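Local coordinates for protein Lysine/ornithine decarboxylase (Selenomonas ruminantium, PDB 5GJO) that decarboxylates both L-lysine and L-ornithine, giving cadaverine and putrescine, as a homodimer that uses pyridoxal 5'-phosphate as cofactor, at residues G274-T277 / P282-I285; I19-L24 / I285-I290. The protein carries 2 engineered substitutions. All coordinates share one frame; numbering follows the deposited sequence.

Contact 1: G274-T277 / P282-I285; sequences GTKT and PWYI
The phenol ring of Y284 receives T275 at its edge: CG2 of T275 lies in the ring plane, 3.8 Å from CD1 of Y284, and G274 O also sits at the edge, near that plane. The methyl is brought there by a torsion that sets it anti to its own carbonyl carbon, beside the backbone N. F319 meets the same ring with planes at about 45°, and the phenol OH is hydrogen-bonded to the backbone N of L339. The second flat group, the indole of W283, lies on the other side of the sheet with K276 and I285; CD of K276 comes to it obliquely, 3.9 Å from CB of W283, while the indole itself leads away from the neighbouring strand. CE of K276 then passes 4.2 Å from CG1 of I285, and the chain bends at its last torsion (chi4 -40°) to deliver NZ to a salt bridge with D117 of the second subunit. Between the strands, I285 N gives a nearly straight bond to G274 O, 2.8 Å away; the return bond from G274 N to I285 O is weak. K276 and W283 exchange two bonds, K276 N to W283 O at 2.9 Å and W283 N to K276 O at 3.0 Å. T275 and Y284 form the non-hydrogen-bonded pair between them. The axes run at 164°, the geometry of an antiparallel beta hairpin, here strands 266-276 and 283-286 of the mixed beta sheet, with the face of K276, W283 and I285 packed against the second subunit.

Contact 2: I19-L24 / I285-I290; sequences IPTPFL and ILDEGI
Where strand 283-286 ends, the loop after it meets the turn that leads from helix 9-18 into strand 23-26, and this turn carries a cis peptide bond between T21 and P22. Across the contact T21 OG1 donates a hydrogen bond to D287 OD2 at 2.6 Å, reaching the syn lone pair of the carboxylate; the same hydroxyl is also hydrogen-bonded to S271 OG. Both side chains have their first torsion near +60°, with T21 OG1 (chi1 55°) and D287 CG (chi1 63°) each between its own backbone N and carbonyl carbon, and they meet at about a right angle. The other oxygen, OD1, accepts bonds from S271 N and T270 OG1 of strand 266-276. P22 fits against this loop by its ring: CG lies 3.5 Å from D287 O, and CB is 3.6 Å from D287 OD1. E288 crosses the proline nearly perpendicularly, its OE2 3.1 Å from P22 CG, while OE1 is held by C293 N. With an alanine at D287, T21 OG1 would probably lose its carboxylate partner, and T270 OG1 and S271 N their shared acceptor, opening a gap beside the P22 ring. Three bonds, one from T21 and two from strand 266-276, grip one buried carboxylate and fix its rotation; such donors are likely to favour its charged form, against the nearby acceptor T21 O, 3.3 Å from D287 OD2.

How the contacts relate
Contacts 1 and 2 have centres about 15 Å apart and share I285 on strand 283-286. Along the chain 19-24 comes first; some 250 residues later strand 266-276 follows, the hairpin of contact 1 joins it to 283-286, and contact 2 forms as that strand runs out into its loop. All of this belongs to one mixed sheet, separate from the parallel strands of the barrel. Strand 266-276 is one partner in contact 1 and, in contact 2, stands between the strands whose ends meet. Strand 23-26 enters the sheet by pairing with 266-276, and contact 2 adds a side-chain tie between the loops beside 23-26 and 283-286. Both contacts also touch the second subunit.

Contact 1: G274-T277 / P282-I285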
loop_
_atom_site.group_PDB
_atom_site.type_symbol
_atom_site.label_atom_id
_atom_site.label_comp_id
_atom_site.label_asym_id
_atom_site.label_seq_id
_atom_site.Cartn_x
_atom_site.Cartn_y
_atom_site.Cartn_z
ATOM N N GLY A 274 -21.179 -3.364 7.799
ATOM C CA GLY A 274 -22.213 -4.068 7.034
ATOM C C GLY A 274 -22.166 -5.556 7.290
ATOM O O GLY A 274 -21.116 -6.121 7.653
ATOM N N THR A 275 -23.329 -6.196 7.144
ATOM C CA THR A 275 -23.432 -7.631 7.147
ATOM C C THR A 275 -24.024 -8.118 5.820
ATOM O O THR A 275 -24.675 -7.348 5.067
ATOM C CB THR A 275 -24.337 -8.149 8.239
ATOM O OG1 THR A 275 -25.678 -7.635 8.053
ATOM C CG2 THR A 275 -23.835 -7.674 9.633
ATOM N N LYS A 276 -23.764 -9.380 5.513
ATOM C CA LYS A 276 -24.434 -10.092 4.442
ATOM C C LYS A 276 -24.813 -11.448 5.015
ATOM O O LYS A 276 -23.980 -12.299 5.146
ATOM C CB LYS A 276 -23.507 -10.225 3.243
ATOM C CG LYS A 276 -23.003 -8.894 2.735
ATOM C CD LYS A 276 -21.922 -9.033 1.701
ATOM C CE LYS A 276 -21.412 -7.682 1.239
ATOM N NZ LYS A 276 -22.439 -6.623 1.050
ATOM N N THR A 277 -26.077 -11.619 5.366
ATOM C CA THR A 277 -26.525 -12.857 6.000
ATOM C C THR A 277 -27.095 -13.900 5.046
ATOM O O THR A 277 -27.426 -15.018 5.465
ATOM C CB THR A 277 -27.579 -12.573 7.079
ATOM O OG1 THR A 277 -28.690 -11.894 6.473
ATOM C CG2 THR A 277 -26.999 -11.707 8.199
ATOM N N PRO A 282 -21.992 -16.179 6.608
ATOM C CA PRO A 282 -22.188 -14.756 6.668
ATOM C C PRO A 282 -20.928 -13.985 6.319
ATOM O O PRO A 282 -19.794 -14.471 6.595
ATOM C CB PRO A 282 -22.518 -14.488 8.119
ATOM C CG PRO A 282 -22.348 -15.716 8.854
ATOM C CD PRO A 282 -22.001 -16.810 7.911
ATOM N N TRP A 283 -21.105 -12.767 5.820
ATOM C CA TRP A 283 -19.995 -11.816 5.621
ATOM C C TRP A 283 -20.178 -10.645 6.539
ATOM O O TRP A 283 -21.295 -10.136 6.768
ATOM C CB TRP A 283 -19.914 -11.262 4.241
ATOM C CG TRP A 283 -19.433 -12.182 3.174
ATOM C CD1 TRP A 283 -19.883 -13.453 2.905
ATOM C CD2 TRP A 283 -18.435 -11.904 2.170
ATOM N NE1 TRP A 283 -19.168 -13.996 1.846
ATOM C CE2 TRP A 283 -18.337 -13.038 1.339
ATOM C CE3 TRP A 283 -17.617 -10.817 1.897
ATOM C CZ2 TRP A 283 -17.397 -13.123 0.303
ATOM C CZ3 TRP A 283 -16.689 -10.915 0.893
ATOM C CH2 TRP A 283 -16.613 -12.042 0.069
ATOM N N TYR A 284 -19.063 -10.152 7.024
ATOM C CA TYR A 284 -19.013 -8.921 7.736
ATOM C C TYR A 284 -18.022 -7.990 7.053
ATOM O O TYR A 284 -16.877 -8.386 6.800
ATOM C CB TYR A 284 -18.502 -9.172 9.139
ATOM C CG TYR A 284 -19.383 -10.180 9.827
ATOM C CD1 TYR A 284 -20.682 -9.821 10.140
ATOM C CD2 TYR A 284 -18.943 -11.451 10.131
ATOM C CE1 TYR A 284 -21.542 -10.721 10.717
ATOM C CE2 TYR A 284 -19.786 -12.369 10.804
ATOM C CZ TYR A 284 -21.090 -11.982 11.045
ATOM O OH TYR A 284 -21.971 -12.763 11.710
ATOM N N ILE A 285 -18.471 -6.756 6.839
ATOM C CA ILE A 285 -17.649 -5.710 6.254
ATOM C C ILE A 285 -17.153 -4.807 7.357
ATOM O O ILE A 285 -17.940 -4.283 8.143
ATOM C CB ILE A 285 -18.433 -4.879 5.207
ATOM C CG1 ILE A 285 -18.896 -5.811 4.098
ATOM C CG2 ILE A 285 -17.517 -3.820 4.605
ATOM C CD1 ILE A 285 -17.838 -6.653 3.484
#

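Contact 2: I19-L24 / I285-I290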
loop_
_atom_site.group_PDB
_atom_site.type_symbol
_atom_site.label_atom_id
_atom_site.label_comp_id
_atom_site.label_asym_id
_atom_site.label_seq_id
_atom_site.Cartn_x
_atom_site.Cartn_y
_atom_site.Cartn_z
ATOM N N ILE A 19 -13.750 7.496 20.252
ATOM C CA ILE A 19 -12.923 7.661 19.081
ATOM C C ILE A 19 -13.494 6.902 17.888
ATOM O O ILE A 19 -13.672 5.721 17.968
ATOM C CB ILE A 19 -11.510 7.109 19.365
ATOM C CG1 ILE A 19 -10.892 7.736 20.618
ATOM C CG2 ILE A 19 -10.600 7.285 18.174
ATOM C CD1 ILE A 19 -9.715 6.971 21.159
ATOM N N PRO A 20 -13.721 7.568 16.764
ATOM C CA PRO A 20 -14.253 6.825 15.630
ATOM C C PRO A 20 -13.306 5.785 15.061
ATOM O O PRO A 20 -12.126 6.046 14.827
ATOM C CB PRO A 20 -14.473 7.886 14.522
ATOM C CG PRO A 20 -14.110 9.182 15.098
ATOM C CD PRO A 20 -13.465 9.010 16.450
ATOM N N THR A 21 -13.844 4.621 14.811
ATOM C CA THR A 21 -13.113 3.549 14.195
ATOM C C THR A 21 -12.861 3.836 12.735
ATOM O O THR A 21 -13.692 4.523 12.116
ATOM C CB THR A 21 -13.845 2.217 14.340
ATOM O OG1 THR A 21 -15.170 2.300 13.826
ATOM C CG2 THR A 21 -13.872 1.790 15.771
ATOM N N PRO A 22 -11.848 3.227 12.125
ATOM C CA PRO A 22 -10.861 2.377 12.756
ATOM C C PRO A 22 -9.765 3.223 13.412
ATOM O O PRO A 22 -9.390 4.348 12.955
ATOM C CB PRO A 22 -10.276 1.638 11.558
ATOM C CG PRO A 22 -10.399 2.658 10.445
ATOM C CD PRO A 22 -11.639 3.355 10.691
ATOM N N PHE A 23 -9.142 2.671 14.432
ATOM C CA PHE A 23 -7.936 3.231 14.995
ATOM C C PHE A 23 -7.068 2.191 15.584
ATOM O O PHE A 23 -7.587 1.124 16.035
ATOM C CB PHE A 23 -8.300 4.293 16.047
ATOM C CG PHE A 23 -9.159 3.789 17.188
ATOM C CD1 PHE A 23 -8.596 3.305 18.357
ATOM C CD2 PHE A 23 -10.526 3.844 17.090
ATOM C CE1 PHE A 23 -9.433 2.844 19.386
ATOM C CE2 PHE A 23 -11.334 3.410 18.111
ATOM C CZ PHE A 23 -10.763 2.875 19.219
ATOM N N LEU A 24 -5.773 2.486 15.637
ATOM C CA LEU A 24 -4.813 1.673 16.360
ATOM C C LEU A 24 -4.618 2.199 17.747
ATOM O O LEU A 24 -4.682 3.416 17.967
ATOM C CB LEU A 24 -3.475 1.653 15.655
ATOM C CG LEU A 24 -3.496 1.010 14.247
ATOM C CD1 LEU A 24 -2.361 1.508 13.423
ATOM C CD2 LEU A 24 -3.419 -0.496 14.292
ATOM N N ILE A 285 -18.471 -6.756 6.839
ATOM C CA ILE A 285 -17.649 -5.710 6.254
ATOM C C ILE A 285 -17.153 -4.807 7.357
ATOM O O ILE A 285 -17.940 -4.283 8.143
ATOM C CB ILE A 285 -18.433 -4.879 5.207
ATOM C CG1 ILE A 285 -18.896 -5.811 4.098
ATOM C CG2 ILE A 285 -17.517 -3.820 4.605
ATOM C CD1 ILE A 285 -17.838 -6.653 3.484
ATOM N N LEU A 286 -15.816 -4.686 7.451
ATOM C CA LEU A 286 -15.162 -3.827 8.469
ATOM C C LEU A 286 -14.759 -2.473 7.922
ATOM O O LEU A 286 -14.676 -2.354 6.745
ATOM C CB LEU A 286 -13.890 -4.525 9.027
ATOM C CG LEU A 286 -14.165 -5.953 9.564
ATOM C CD1 LEU A 286 -12.852 -6.538 10.043
ATOM C CD2 LEU A 286 -15.164 -5.865 10.692
ATOM N N ASP A 287 -14.540 -1.476 8.799
ATOM C CA ASP A 287 -14.088 -0.197 8.396
ATOM C C ASP A 287 -12.588 -0.020 8.233
ATOM O O ASP A 287 -12.156 1.092 7.879
ATOM C CB ASP A 287 -14.774 0.959 9.120
ATOM C CG ASP A 287 -14.531 0.982 10.641
ATOM O OD1 ASP A 287 -13.643 0.285 11.171
ATOM O OD2 ASP A 287 -15.256 1.774 11.322
ATOM N N GLU A 288 -11.849 -1.089 8.347
ATOM C CA GLU A 288 -10.453 -1.169 8.012
ATOM C C GLU A 288 -10.216 -2.385 7.146
ATOM O O GLU A 288 -10.795 -3.442 7.389
ATOM C CB GLU A 288 -9.548 -1.175 9.244
ATOM C CG GLU A 288 -8.043 -1.041 8.961
ATOM C CD GLU A 288 -7.548 0.356 8.592
ATOM O OE1 GLU A 288 -6.315 0.501 8.487
ATOM O OE2 GLU A 288 -8.386 1.318 8.464
ATOM N N GLY A 289 -9.321 -2.297 6.186
ATOM C CA GLY A 289 -9.109 -3.457 5.257
ATOM C C GLY A 289 -7.681 -3.537 4.692
ATOM O O GLY A 289 -6.684 -2.968 5.236
ATOM N N ILE A 290 -7.588 -4.230 3.566
ATOM C CA ILE A 290 -6.323 -4.638 2.969
ATOM C C ILE A 290 -5.539 -3.467 2.382
ATOM O O ILE A 290 -4.315 -3.583 2.212
ATOM C CB ILE A 290 -6.554 -5.742 1.946
ATOM C CG1 ILE A 290 -5.269 -6.568 1.774
ATOM C CG2 ILE A 290 -7.012 -5.141 0.618
ATOM C CD1 ILE A 290 -5.465 -7.867 1.072
#